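PDB 5DL8: benzoate transport porin BenP from Acinetobacter baumannii AB307-0294, which probably forms an OprD-family beta-barrel pore through which small solutes, perhaps benzoate among them, cross the bacterial outer membrane. Local coordinates for residues A43-G48 and K92-T97; A33-D38 and A144-L149; D38-A43 and G391-E396; T359-I364 and R383-V388. One frame throughout, in Å; residues are numbered along the deposited sequence.

Interaction 1. Residues A43-G48 and K92-T97; sequences ALKDTG and KHVADT. With CA (calcium ion), chain G.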
loop_
_atom_site.group_PDB
_atom_site.type_symbol
_atom_site.label_atom_id
_atom_site.label_comp_id
_atom_site.label_asym_id
_atom_site.label_seq_id
_atom_site.Cartn_x
_atom_site.Cartn_y
_atom_site.Cartn_z
ATOM N N ALA A 43 -4.498 -0.779 31.023
ATOM C CA ALA A 43 -5.387 0.354 30.929
ATOM C C ALA A 43 -5.916 0.597 29.542
ATOM O O ALA A 43 -6.887 1.306 29.415
ATOM C CB ALA A 43 -4.741 1.598 31.442
ATOM N N LEU A 44 -5.248 0.080 28.493
ATOM C CA LEU A 44 -5.706 0.300 27.132
ATOM C C LEU A 44 -6.547 -0.866 26.600
ATOM O O LEU A 44 -6.337 -2.011 26.973
ATOM C CB LEU A 44 -4.502 0.568 26.182
ATOM C CG LEU A 44 -3.452 1.641 26.609
ATOM C CD1 LEU A 44 -2.283 1.702 25.624
ATOM C CD2 LEU A 44 -4.045 3.029 26.817
ATOM N N LYS A 45 -7.410 -0.556 25.648
ATOM C CA LYS A 45 -8.232 -1.540 24.989
ATOM C C LYS A 45 -7.709 -2.175 23.722
ATOM O O LYS A 45 -7.419 -1.495 22.722
ATOM C CB LYS A 45 -9.580 -0.920 24.659
ATOM C CG LYS A 45 -10.746 -1.936 24.567
ATOM C CD LYS A 45 -12.122 -1.266 24.484
ATOM C CE LYS A 45 -12.186 -0.017 25.378
ATOM N NZ LYS A 45 -13.534 0.655 25.430
ATOM N N ASP A 46 -7.696 -3.510 23.754
ATOM C CA ASP A 46 -7.248 -4.383 22.656
ATOM C C ASP A 46 -8.177 -4.236 21.444
ATOM O O ASP A 46 -9.349 -4.033 21.617
ATOM C CB ASP A 46 -7.200 -5.818 23.146
ATOM C CG ASP A 46 -6.049 -6.073 24.150
ATOM O OD1 ASP A 46 -5.140 -5.181 24.452
ATOM O OD2 ASP A 46 -5.986 -7.235 24.584
ATOM N N THR A 47 -7.638 -4.206 20.212
ATOM C CA THR A 47 -8.498 -4.073 19.064
ATOM C C THR A 47 -8.321 -5.239 18.121
ATOM O O THR A 47 -7.359 -6.045 18.205
ATOM C CB THR A 47 -8.126 -2.801 18.319
ATOM O OG1 THR A 47 -6.817 -2.970 17.709
ATOM C CG2 THR A 47 -8.155 -1.581 19.276
ATOM N N GLY A 48 -9.230 -5.270 17.165
ATOM C CA GLY A 48 -9.205 -6.175 16.056
ATOM C C GLY A 48 -10.603 -6.723 15.737
ATOM O O GLY A 48 -11.576 -6.261 16.311
ATOM N N LYS A 92 -16.228 -5.418 19.838
ATOM C CA LYS A 92 -15.329 -4.832 20.883
ATOM C C LYS A 92 -15.684 -3.390 21.193
ATOM O O LYS A 92 -15.146 -2.787 22.133
ATOM C CB LYS A 92 -13.852 -4.846 20.396
ATOM C CG LYS A 92 -13.222 -6.248 20.338
ATOM C CD LYS A 92 -11.734 -6.133 20.041
ATOM C CE LYS A 92 -11.260 -7.219 19.112
ATOM N NZ LYS A 92 -11.473 -8.524 19.670
ATOM N N HIS A 93 -16.546 -2.806 20.366
ATOM C CA HIS A 93 -16.912 -1.409 20.582
ATOM C C HIS A 93 -15.716 -0.435 20.582
ATOM O O HIS A 93 -15.746 0.618 21.219
ATOM C CB HIS A 93 -17.747 -1.246 21.881
ATOM C CG HIS A 93 -19.012 -2.038 21.861
ATOM N ND1 HIS A 93 -20.205 -1.496 21.477
ATOM C CD2 HIS A 93 -19.257 -3.345 22.101
ATOM C CE1 HIS A 93 -21.154 -2.418 21.561
ATOM N NE2 HIS A 93 -20.602 -3.552 21.915
ATOM N N VAL A 94 -14.713 -0.745 19.782
ATOM C CA VAL A 94 -13.591 0.127 19.515
ATOM C C VAL A 94 -13.138 -0.133 18.095
ATOM O O VAL A 94 -13.228 -1.249 17.618
ATOM C CB VAL A 94 -12.415 -0.120 20.550
ATOM C CG1 VAL A 94 -11.747 -1.451 20.360
ATOM C CG2 VAL A 94 -11.297 0.935 20.490
ATOM N N ALA A 95 -12.561 0.910 17.452
ATOM C CA ALA A 95 -12.034 0.814 16.136
ATOM C C ALA A 95 -10.933 -0.196 16.040
ATOM O O ALA A 95 -10.125 -0.279 16.832
ATOM C CB ALA A 95 -11.558 2.159 15.634
ATOM N N ASP A 96 -10.932 -0.932 14.977
ATOM C CA ASP A 96 -9.835 -1.835 14.591
ATOM C C ASP A 96 -8.987 -1.440 13.387
ATOM O O ASP A 96 -7.946 -2.048 13.149
ATOM C CB ASP A 96 -10.401 -3.337 14.479
ATOM C CG ASP A 96 -11.351 -3.558 13.314
ATOM O OD1 ASP A 96 -11.673 -2.607 12.512
ATOM O OD2 ASP A 96 -11.717 -4.749 13.186
ATOM N N THR A 97 -9.476 -0.514 12.592
ATOM C CA THR A 97 -8.833 -0.149 11.311
ATOM C C THR A 97 -8.924 -1.154 10.228
ATOM O O THR A 97 -8.172 -0.988 9.192
ATOM C CB THR A 97 -7.291 0.314 11.388
ATOM O OG1 THR A 97 -6.501 -0.858 11.398
ATOM C CG2 THR A 97 -6.953 1.219 12.675
HETATM CA CA CA G . -4.008 -6.051 26.328
HETATM O O HOH W 1 -4.465 -3.817 27.020
HETATM O O HOH W 2 -6.872 -3.883 14.815
HETATM O O HOH W 3 -11.501 -3.590 17.487
HETATM O O HOH W 4 -3.545 -8.180 27.144
HETATM O O HOH W 5 -2.933 -6.019 28.384
HETATM O O HOH W 6 -5.910 -6.098 27.985
#
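Two bridging waters, instead of direct hydrogen bonds, make the polar joint between 43-48 and 92-97, where the start of strand 47-65 meets the loop that follows strand 72-87 in this OprD-family beta-barrel. One water accepts from Gly48 N at 2.8 Å and donates to Val94 O. The second lies between Thr47 OG1 and Asp96 O, to which it donates at 2.7 Å. Threonine suits this seam because its two branches do different work: OG1, set between the backbone N and the carbonyl carbon (chi1 69°), meets the water, while the methyl branch packs. The Thr47 and Val94 side chains cross at about a right angle, with Thr47 CG2 3.8 Å from Val94 CG1. Gly48 has phi 139° and psi -172°, where a CB would press on the carbonyl oxygen of Thr47. Lys92, bent at chi3 and chi4, lays its methylene CE 3.0 Å from Gly48 O, so its aliphatic stem rather than NZ makes the approach. Asp96 CB packs on Gly48, while its carboxylate is held by Ser49 OG at OD2 and by the backbone N of Val98 and Leu99 at OD1. At the other end of 43-48, Leu44 O receives a hydrogen bond from a calcium-bound water, and Asp46 chelates the same ion unevenly, with OD1 at 2.4 Å and OD2 at 2.9 Å from the calcium.

Interaction 2. Residues A33-D38 and A144-L149; sequences AYINRD and ASRQLL. With CA (calcium ion), chain G.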
loop_
_atom_site.group_PDB
_atom_site.type_symbol
_atom_site.label_atom_id
_atom_site.label_comp_id
_atom_site.label_asym_id
_atom_site.label_seq_id
_atom_site.Cartn_x
_atom_site.Cartn_y
_atom_site.Cartn_z
ATOM N N ALA A 33 -10.098 -13.576 7.876
ATOM C CA ALA A 33 -9.066 -12.691 8.454
ATOM C C ALA A 33 -9.260 -12.543 9.936
ATOM O O ALA A 33 -10.315 -12.069 10.372
ATOM C CB ALA A 33 -9.140 -11.266 7.808
ATOM N N TYR A 34 -8.236 -12.877 10.708
ATOM C CA TYR A 34 -8.182 -12.583 12.132
ATOM C C TYR A 34 -7.046 -11.581 12.413
ATOM O O TYR A 34 -5.845 -11.847 12.111
ATOM C CB TYR A 34 -7.966 -13.865 12.905
ATOM C CG TYR A 34 -7.654 -13.696 14.356
ATOM C CD1 TYR A 34 -8.615 -13.400 15.255
ATOM C CD2 TYR A 34 -6.341 -13.903 14.818
ATOM C CE1 TYR A 34 -8.287 -13.214 16.620
ATOM C CE2 TYR A 34 -6.018 -13.818 16.133
ATOM C CZ TYR A 34 -6.990 -13.417 17.010
ATOM O OH TYR A 34 -6.610 -13.252 18.262
ATOM N N ILE A 35 -7.430 -10.418 12.971
ATOM C CA ILE A 35 -6.446 -9.437 13.341
ATOM C C ILE A 35 -6.649 -9.102 14.797
ATOM O O ILE A 35 -7.782 -8.818 15.226
ATOM C CB ILE A 35 -6.567 -8.216 12.419
ATOM C CG1 ILE A 35 -6.020 -8.567 11.008
ATOM C CG2 ILE A 35 -5.855 -6.984 13.050
ATOM C CD1 ILE A 35 -6.975 -8.149 9.913
ATOM N N ASN A 36 -5.546 -9.108 15.556
ATOM C CA ASN A 36 -5.638 -8.838 16.989
ATOM C C ASN A 36 -4.476 -7.990 17.426
ATOM O O ASN A 36 -3.324 -8.440 17.394
ATOM C CB ASN A 36 -5.711 -10.160 17.865
ATOM C CG ASN A 36 -6.290 -9.925 19.235
ATOM O OD1 ASN A 36 -7.498 -9.656 19.391
ATOM N ND2 ASN A 36 -5.455 -9.986 20.223
ATOM N N ARG A 37 -4.752 -6.748 17.813
ATOM C CA ARG A 37 -3.701 -5.904 18.429
ATOM C C ARG A 37 -3.897 -5.832 19.922
ATOM O O ARG A 37 -4.858 -5.278 20.395
ATOM C CB ARG A 37 -3.669 -4.486 17.797
ATOM C CG ARG A 37 -2.592 -3.531 18.375
ATOM C CD ARG A 37 -2.398 -2.244 17.549
ATOM N NE ARG A 37 -1.872 -2.482 16.248
ATOM C CZ ARG A 37 -1.474 -1.546 15.345
ATOM N NH1 ARG A 37 -1.561 -0.242 15.598
ATOM N NH2 ARG A 37 -0.968 -1.951 14.144
ATOM N N ASP A 38 -2.900 -6.274 20.653
ATOM C CA ASP A 38 -2.965 -6.383 22.105
ATOM C C ASP A 38 -1.939 -5.447 22.732
ATOM O O ASP A 38 -0.717 -5.725 22.699
ATOM C CB ASP A 38 -2.626 -7.866 22.502
ATOM C CG ASP A 38 -2.626 -8.116 24.024
ATOM O OD1 ASP A 38 -2.399 -7.171 24.803
ATOM O OD2 ASP A 38 -2.799 -9.282 24.457
ATOM N N ALA A 144 -3.798 -3.992 0.607
ATOM C CA ALA A 144 -4.357 -5.352 0.925
ATOM C C ALA A 144 -3.945 -5.897 2.299
ATOM O O ALA A 144 -3.972 -7.075 2.515
ATOM C CB ALA A 144 -3.917 -6.355 -0.218
ATOM N N SER A 145 -3.594 -5.069 3.248
ATOM C CA SER A 145 -2.961 -5.525 4.539
ATOM C C SER A 145 -4.036 -6.100 5.590
ATOM O O SER A 145 -3.716 -6.823 6.664
ATOM C CB SER A 145 -2.170 -4.321 5.159
ATOM O OG SER A 145 -3.079 -3.259 5.552
ATOM N N ARG A 146 -5.304 -5.824 5.301
ATOM C CA ARG A 146 -6.311 -6.138 6.338
ATOM C C ARG A 146 -7.430 -7.047 5.760
ATOM O O ARG A 146 -7.121 -8.188 5.420
ATOM C CB ARG A 146 -6.822 -4.829 6.956
ATOM C CG ARG A 146 -5.800 -3.944 7.674
ATOM C CD ARG A 146 -5.053 -4.696 8.707
ATOM N NE ARG A 146 -4.441 -3.818 9.707
ATOM C CZ ARG A 146 -3.352 -3.017 9.533
ATOM N NH1 ARG A 146 -2.698 -2.896 8.356
ATOM N NH2 ARG A 146 -2.970 -2.271 10.566
ATOM N N GLN A 147 -8.649 -6.518 5.571
ATOM C CA GLN A 147 -9.711 -7.282 5.017
ATOM C C GLN A 147 -10.041 -6.807 3.614
ATOM O O GLN A 147 -9.326 -7.201 2.655
ATOM C CB GLN A 147 -10.913 -7.317 5.987
ATOM C CG GLN A 147 -12.125 -8.099 5.556
ATOM C CD GLN A 147 -11.812 -9.462 4.962
ATOM O OE1 GLN A 147 -11.413 -9.554 3.799
ATOM N NE2 GLN A 147 -12.063 -10.537 5.722
ATOM N N LEU A 148 -11.029 -5.950 3.427
ATOM C CA LEU A 148 -11.291 -5.425 2.021
ATOM C C LEU A 148 -10.158 -4.405 1.579
ATOM O O LEU A 148 -9.349 -3.960 2.437
ATOM C CB LEU A 148 -12.711 -4.912 1.874
ATOM C CG LEU A 148 -13.836 -5.888 2.328
ATOM C CD1 LEU A 148 -15.217 -5.336 1.971
ATOM C CD2 LEU A 148 -13.576 -7.244 1.634
ATOM N N LEU A 149 -10.083 -4.120 0.285
ATOM C CA LEU A 149 -8.959 -3.375 -0.363
ATOM C C LEU A 149 -9.375 -1.924 -0.738
ATOM O O LEU A 149 -10.511 -1.600 -1.193
ATOM C CB LEU A 149 -8.614 -4.051 -1.647
ATOM C CG LEU A 149 -7.687 -5.269 -1.722
ATOM C CD1 LEU A 149 -7.797 -6.207 -0.580
ATOM C CD2 LEU A 149 -7.775 -6.020 -3.044
HETATM CA CA CA G . -4.008 -6.051 26.328
HETATM O O HOH W 4 -3.545 -8.180 27.144
HETATM O O HOH W 5 -2.933 -6.019 28.384
HETATM O O HOH W 1 -4.465 -3.817 27.020
HETATM O O HOH W 6 -5.910 -6.098 27.985
#
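Arg37 puts CG anti to its backbone N (chi1 -180°) and then bends at chi3, while Arg146 turns early, at chi2 (-53°), and these bends bring two like-charged guanidinium groups together. Their NH2 atoms, one from Arg37 and one from Arg146, stand 4.1 Å apart, with the two planes turned 47° against each other. Neighbouring acid probably makes this repulsion tolerable: Arg37 NH2 also forms a salt bridge with Glu396. Arg146 NH1 donates in its own guanidinium plane to Ser145 OG, 2.9 Å away, which helps to fix the rotation of the group. Beneath the charges the contact is apolar. The Ile35 side chain crosses that of Arg146 at about a right angle, its CD1 4.1 Å from Arg146 CD, so the branched residue supports the methylenes of the long one. Farther along, the small Ala33 lets Gln147 come in close, its CB lying 3.7 Å from Gln147 NE2, whose hydrogen bond goes to Ser51 OG. Alternation along strand 33-38 turns Ala33, Ile35 and Arg37 to the loop, whereas Asp38 faces the other way and gives OD1 to a calcium ion. Arg146 NH2 lies close to Arg178 NH2 as well, and such a cluster of arginines, with a loop packed against the barrel wall, is consistent with the basic ladder that lines the pore in OprD-family channels.

Interaction 3. Residues D38-A43 and G391-E396; sequences DFDNDA and GNDFGE. With CA (calcium ion), chain G; CA (calcium ion), chain H.
Here the barrel closes on itself, for strand 25-39, the first, pairs antiparallel with strand 394-406, the last. Asp38 and Gly395 form a hydrogen-bonded pair, with Asp38 N donating to Gly395 O at 2.9 Å and Gly395 N returning a nearly straight bond (170°) to Asp38 O at 3.0 Å. Just past the strand end, Asp40 N reaches Asp393 O at 3.2 Å; all three donors lie above the carbonyl plane, Asp40 N furthest. Phe39 and Phe394 are the next, non-hydrogen-bonded pair. Side by side, they bring Phe39 CD1 3.8 Å from Phe394 CB, the rings meeting obliquely with centroids 5.9 Å apart and planes at 72°. The main chain also serves metals: Phe39 O binds one calcium at 2.6 Å and Gly391 O another. Asp393 belongs to that second site, its OD1 a long 3.0 Å from the calcium and also accepting from Val388 N. Asp40 OD2 and Asp393 OD2, 4.2 Å apart, would probably repel, an effect the calcium on Gly391 O may soften. Asn41 shapes the loop through an Asx turn, OD1 accepting from Ala43 N, while one water joins Asn41 N to Asp393 O. Calcium-bound strand ends thus finish the closed barrel of a porin.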
loop_
_atom_site.group_PDB
_atom_site.type_symbol
_atom_site.label_atom_id
_atom_site.label_comp_id
_atom_site.label_asym_id
_atom_site.label_seq_id
_atom_site.Cartn_x
_atom_site.Cartn_y
_atom_site.Cartn_z
ATOM N N ASP A 38 -2.900 -6.274 20.653
ATOM C CA ASP A 38 -2.965 -6.383 22.105
ATOM C C ASP A 38 -1.939 -5.447 22.732
ATOM O O ASP A 38 -0.717 -5.725 22.699
ATOM C CB ASP A 38 -2.626 -7.866 22.502
ATOM C CG ASP A 38 -2.626 -8.116 24.024
ATOM O OD1 ASP A 38 -2.399 -7.171 24.803
ATOM O OD2 ASP A 38 -2.799 -9.282 24.457
ATOM N N PHE A 39 -2.417 -4.370 23.351
ATOM C CA PHE A 39 -1.557 -3.499 24.187
ATOM C C PHE A 39 -1.011 -4.168 25.460
ATOM O O PHE A 39 -1.705 -4.793 26.168
ATOM C CB PHE A 39 -2.255 -2.161 24.421
ATOM C CG PHE A 39 -2.594 -1.466 23.122
ATOM C CD1 PHE A 39 -1.642 -0.673 22.431
ATOM C CD2 PHE A 39 -3.813 -1.546 22.584
ATOM C CE1 PHE A 39 -1.970 -0.030 21.235
ATOM C CE2 PHE A 39 -4.167 -0.874 21.418
ATOM C CZ PHE A 39 -3.233 -0.151 20.701
ATOM N N ASP A 40 0.307 -4.068 25.699
ATOM C CA ASP A 40 0.903 -4.506 26.949
ATOM C C ASP A 40 0.230 -3.839 28.188
ATOM O O ASP A 40 -0.056 -4.478 29.208
ATOM C CB ASP A 40 2.391 -4.196 26.957
ATOM C CG ASP A 40 3.186 -5.067 26.009
ATOM O OD1 ASP A 40 2.712 -5.589 25.011
ATOM O OD2 ASP A 40 4.347 -5.239 26.231
ATOM N N ASN A 41 0.003 -2.537 28.099
ATOM C CA ASN A 41 -0.637 -1.806 29.184
ATOM C C ASN A 41 -2.171 -2.177 29.329
ATOM O O ASN A 41 -3.015 -1.966 28.369
ATOM C CB ASN A 41 -0.378 -0.339 28.949
ATOM C CG ASN A 41 -0.998 0.586 29.978
ATOM O OD1 ASN A 41 -1.623 0.202 30.953
ATOM N ND2 ASN A 41 -0.775 1.866 29.746
ATOM N N ASP A 42 -2.507 -2.733 30.515
ATOM C CA ASP A 42 -3.898 -3.160 30.894
ATOM C C ASP A 42 -4.920 -2.043 30.807
ATOM O O ASP A 42 -6.088 -2.348 30.590
ATOM C CB ASP A 42 -3.963 -3.732 32.339
ATOM C CG ASP A 42 -3.244 -5.037 32.480
ATOM O OD1 ASP A 42 -3.115 -5.757 31.501
ATOM O OD2 ASP A 42 -2.798 -5.380 33.576
ATOM N N ALA A 43 -4.498 -0.779 31.023
ATOM C CA ALA A 43 -5.387 0.354 30.929
ATOM C C ALA A 43 -5.916 0.597 29.542
ATOM O O ALA A 43 -6.887 1.306 29.415
ATOM C CB ALA A 43 -4.741 1.598 31.442
ATOM N N GLY A 391 5.270 5.804 25.193
ATOM C CA GLY A 391 4.208 5.385 24.323
ATOM C C GLY A 391 3.723 3.980 24.703
ATOM O O GLY A 391 4.094 3.351 25.774
ATOM N N ASN A 392 2.906 3.423 23.783
ATOM C CA ASN A 392 2.201 2.195 24.041
ATOM C C ASN A 392 2.744 0.987 23.332
ATOM O O ASN A 392 2.630 0.920 22.108
ATOM C CB ASN A 392 0.815 2.422 23.548
ATOM C CG ASN A 392 0.107 3.519 24.353
ATOM O OD1 ASN A 392 0.265 3.671 25.578
ATOM N ND2 ASN A 392 -0.649 4.292 23.631
ATOM N N ASP A 393 3.278 0.030 24.113
ATOM C CA ASP A 393 3.844 -1.198 23.547
ATOM C C ASP A 393 2.703 -2.108 23.087
ATOM O O ASP A 393 1.642 -2.030 23.690
ATOM C CB ASP A 393 4.675 -1.955 24.540
ATOM C CG ASP A 393 5.886 -1.221 24.973
ATOM O OD1 ASP A 393 6.194 -0.160 24.433
ATOM O OD2 ASP A 393 6.576 -1.708 25.874
ATOM N N PHE A 394 2.868 -2.873 21.992
ATOM C CA PHE A 394 1.885 -3.875 21.648
ATOM C C PHE A 394 2.406 -5.128 20.879
ATOM O O PHE A 394 3.492 -5.139 20.286
ATOM C CB PHE A 394 0.742 -3.200 20.898
ATOM C CG PHE A 394 1.103 -2.769 19.491
ATOM C CD1 PHE A 394 1.128 -3.693 18.443
ATOM C CD2 PHE A 394 1.330 -1.453 19.214
ATOM C CE1 PHE A 394 1.413 -3.313 17.153
ATOM C CE2 PHE A 394 1.628 -1.050 17.920
ATOM C CZ PHE A 394 1.679 -1.982 16.881
ATOM N N GLY A 395 1.595 -6.164 20.914
ATOM C CA GLY A 395 1.771 -7.392 20.091
ATOM C C GLY A 395 0.535 -7.621 19.253
ATOM O O GLY A 395 -0.554 -7.634 19.775
ATOM N N GLU A 396 0.725 -7.815 17.964
ATOM C CA GLU A 396 -0.317 -7.990 17.013
ATOM C C GLU A 396 -0.135 -9.271 16.244
ATOM O O GLU A 396 0.964 -9.456 15.620
ATOM C CB GLU A 396 -0.398 -6.853 16.026
ATOM C CG GLU A 396 -1.511 -6.962 14.994
ATOM C CD GLU A 396 -1.705 -5.688 14.111
ATOM O OE1 GLU A 396 -1.196 -4.628 14.469
ATOM O OE2 GLU A 396 -2.287 -5.735 13.013
HETATM CA CA CA G . -4.008 -6.051 26.328
HETATM CA CA CA H . 6.161 1.922 26.557
HETATM O O HOH W 4 -3.545 -8.180 27.144
HETATM O O HOH W 5 -2.933 -6.019 28.384
HETATM O O HOH W 7 0.732 -0.805 25.947
HETATM O O HOH W 8 1.449 2.772 27.713
HETATM O O HOH W 1 -4.465 -3.817 27.020
HETATM O O HOH W 6 -5.910 -6.098 27.985
#

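Interaction 4. Residues T359-I364 and R383-V388; sequences TESNVI and RIDYNV. With CA (calcium ion), chain H.
Six backbone hydrogen bonds clamp 359-364 to 383-388, adjacent antiparallel strands of a barrel hairpin, and the two side-chain faces differ sharply in exposure. The ladder is tight and regular: Ser361 N donates to Asp385 O at 2.8 Å, and Arg383 N to Val363 O at 2.9 Å. Equally close-packed is the buried face, with Glu360, Asn362, Ile384 and Tyr386. Glu360 runs extended beside Ile384, its CG 4.1 Å from Ile384 CG2, so the hydrocarbon stem packs against Ile384 while the carboxylate is satisfied elsewhere, by Thr311 OG1 and the backbone N of Ala310. Tyr386, with CG anti to its backbone N, sends OH to Glu358. The face with Thr359, Ser361, Val363, Arg383, Asp385 and Asn387 is more solvent-exposed and hydrated. The short serine side chain of Ser361 keeps OG near the backbone, where it meets a water at 2.7 Å that also donates to Asp385 OD2, and another water sits 2.6 Å from Thr359 OG1 and donates to Asp385 O. Arg383 grips the Asp385 carboxylate side-on, NE to OD2 at 3.1 Å and NH2 to OD1 at 3.0 Å, both in the guanidinium plane but above the carboxylate plane; NH1 pairs with Asp397. Beyond the ladder, Val388 O binds calcium at 2.8 Å. Hydration and charge pairing on one face are consistent with a position near or beyond the edge of the membrane's hydrocarbon belt.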
loop_
_atom_site.group_PDB
_atom_site.type_symbol
_atom_site.label_atom_id
_atom_site.label_comp_id
_atom_site.label_asym_id
_atom_site.label_seq_id
_atom_site.Cartn_x
_atom_site.Cartn_y
_atom_site.Cartn_z
ATOM N N THR A 359 11.242 0.200 18.655
ATOM C CA THR A 359 11.605 -0.954 17.863
ATOM C C THR A 359 10.386 -1.617 17.324
ATOM O O THR A 359 9.340 -1.645 17.994
ATOM C CB THR A 359 12.479 -2.037 18.632
ATOM O OG1 THR A 359 11.764 -2.560 19.761
ATOM C CG2 THR A 359 13.773 -1.492 19.091
ATOM N N GLU A 360 10.484 -2.206 16.145
ATOM C CA GLU A 360 9.368 -3.027 15.598
ATOM C C GLU A 360 9.944 -4.270 14.922
ATOM O O GLU A 360 10.827 -4.155 14.080
ATOM C CB GLU A 360 8.568 -2.272 14.566
ATOM C CG GLU A 360 7.275 -3.038 14.116
ATOM C CD GLU A 360 6.475 -2.374 12.988
ATOM O OE1 GLU A 360 6.032 -1.199 13.157
ATOM O OE2 GLU A 360 6.289 -3.043 11.939
ATOM N N SER A 361 9.483 -5.440 15.330
ATOM C CA SER A 361 9.817 -6.708 14.684
ATOM C C SER A 361 8.567 -7.226 13.950
ATOM O O SER A 361 7.452 -6.944 14.346
ATOM C CB SER A 361 10.448 -7.704 15.706
ATOM O OG SER A 361 9.523 -7.984 16.721
ATOM N N ASN A 362 8.775 -7.884 12.852
ATOM C CA ASN A 362 7.770 -8.533 12.051
ATOM C C ASN A 362 8.240 -9.971 11.715
ATOM O O ASN A 362 9.389 -10.144 11.227
ATOM C CB ASN A 362 7.664 -7.855 10.645
ATOM C CG ASN A 362 7.211 -6.398 10.661
ATOM O OD1 ASN A 362 6.812 -5.850 11.673
ATOM N ND2 ASN A 362 7.172 -5.811 9.481
ATOM N N VAL A 363 7.321 -10.930 11.805
ATOM C CA VAL A 363 7.521 -12.295 11.305
ATOM C C VAL A 363 6.358 -12.583 10.304
ATOM O O VAL A 363 5.232 -12.266 10.609
ATOM C CB VAL A 363 7.523 -13.342 12.486
ATOM C CG1 VAL A 363 7.655 -14.782 11.958
ATOM C CG2 VAL A 363 8.668 -13.091 13.463
ATOM N N ILE A 364 6.655 -13.062 9.083
ATOM C CA ILE A 364 5.699 -13.265 7.976
ATOM C C ILE A 364 5.960 -14.686 7.474
ATOM O O ILE A 364 7.121 -15.022 7.007
ATOM C CB ILE A 364 5.979 -12.255 6.888
ATOM C CG1 ILE A 364 5.941 -10.813 7.466
ATOM C CG2 ILE A 364 5.039 -12.397 5.684
ATOM C CD1 ILE A 364 6.822 -9.883 6.677
ATOM N N ARG A 383 3.195 -11.645 12.569
ATOM C CA ARG A 383 3.385 -11.278 13.970
ATOM C C ARG A 383 4.136 -9.939 14.059
ATOM O O ARG A 383 5.281 -9.825 13.559
ATOM C CB ARG A 383 4.136 -12.381 14.793
ATOM C CG ARG A 383 4.563 -12.001 16.204
ATOM C CD ARG A 383 3.329 -11.897 17.086
ATOM N NE ARG A 383 3.653 -11.306 18.416
ATOM C CZ ARG A 383 2.804 -11.255 19.465
ATOM N NH1 ARG A 383 1.595 -11.775 19.404
ATOM N NH2 ARG A 383 3.174 -10.674 20.569
ATOM N N ILE A 384 3.521 -8.951 14.711
ATOM C CA ILE A 384 4.143 -7.655 14.971
ATOM C C ILE A 384 4.358 -7.441 16.444
ATOM O O ILE A 384 3.455 -7.717 17.285
ATOM C CB ILE A 384 3.289 -6.563 14.351
ATOM C CG1 ILE A 384 3.321 -6.712 12.800
ATOM C CG2 ILE A 384 3.849 -5.142 14.652
ATOM C CD1 ILE A 384 2.013 -6.211 12.296
ATOM N N ASP A 385 5.568 -7.099 16.806
ATOM C CA ASP A 385 5.898 -6.595 18.162
ATOM C C ASP A 385 6.546 -5.190 18.054
ATOM O O ASP A 385 7.703 -5.048 17.496
ATOM C CB ASP A 385 6.873 -7.535 18.949
ATOM C CG ASP A 385 6.233 -8.896 19.260
ATOM O OD1 ASP A 385 5.593 -8.966 20.364
ATOM O OD2 ASP A 385 6.368 -9.862 18.437
ATOM N N TYR A 386 5.869 -4.220 18.709
ATOM C CA TYR A 386 6.270 -2.830 18.801
ATOM C C TYR A 386 6.589 -2.492 20.215
ATOM O O TYR A 386 5.814 -2.726 21.111
ATOM C CB TYR A 386 5.135 -1.937 18.278
ATOM C CG TYR A 386 5.388 -0.423 18.446
ATOM C CD1 TYR A 386 6.336 0.249 17.630
ATOM C CD2 TYR A 386 4.740 0.324 19.449
ATOM C CE1 TYR A 386 6.581 1.610 17.774
ATOM C CE2 TYR A 386 5.012 1.688 19.600
ATOM C CZ TYR A 386 5.932 2.327 18.745
ATOM O OH TYR A 386 6.186 3.655 18.867
ATOM N N ASN A 387 7.699 -1.820 20.423
ATOM C CA ASN A 387 8.033 -1.249 21.733
ATOM C C ASN A 387 8.648 0.159 21.616
ATOM O O ASN A 387 9.441 0.432 20.759
ATOM C CB ASN A 387 9.005 -2.148 22.529
ATOM C CG ASN A 387 8.444 -3.579 22.806
ATOM O OD1 ASN A 387 7.945 -3.887 23.905
ATOM N ND2 ASN A 387 8.594 -4.446 21.852
ATOM N N VAL A 388 8.414 0.969 22.638
ATOM C CA VAL A 388 8.754 2.390 22.623
ATOM C C VAL A 388 9.051 2.816 24.030
ATOM O O VAL A 388 8.329 2.389 24.936
ATOM C CB VAL A 388 7.644 3.262 21.918
ATOM C CG1 VAL A 388 6.225 3.147 22.575
ATOM C CG2 VAL A 388 8.083 4.725 21.840
HETATM CA CA CA H . 6.161 1.922 26.557
HETATM O O HOH W 9 9.893 -4.276 19.383
HETATM O O HOH W 10 7.673 -9.794 15.905
#

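In the fold
Interactions 1, 2 and 3 meet at one calcium ion: Asp46 comes from interaction 1, Asp38 is shared by interactions 2 and 3, and Phe39 belongs to interaction 3. Asp46 OD1 and Asp38 OD1 stand 3.4 Å apart there, a closeness of like charges that the shared metal probably offsets. Interactions 3 and 4, with centres 12 Å apart, share the second calcium and are stitched by neighbouring strands, Glu396 O lying 2.8 Å from Ile384 N. Interactions 1 and 2 are joined in the same way, by a probable hydrogen bond between Thr47 O and Arg37 N, 2.7 Å apart. Interaction 4 stays about 9 Å from interaction 1 at nearest atoms.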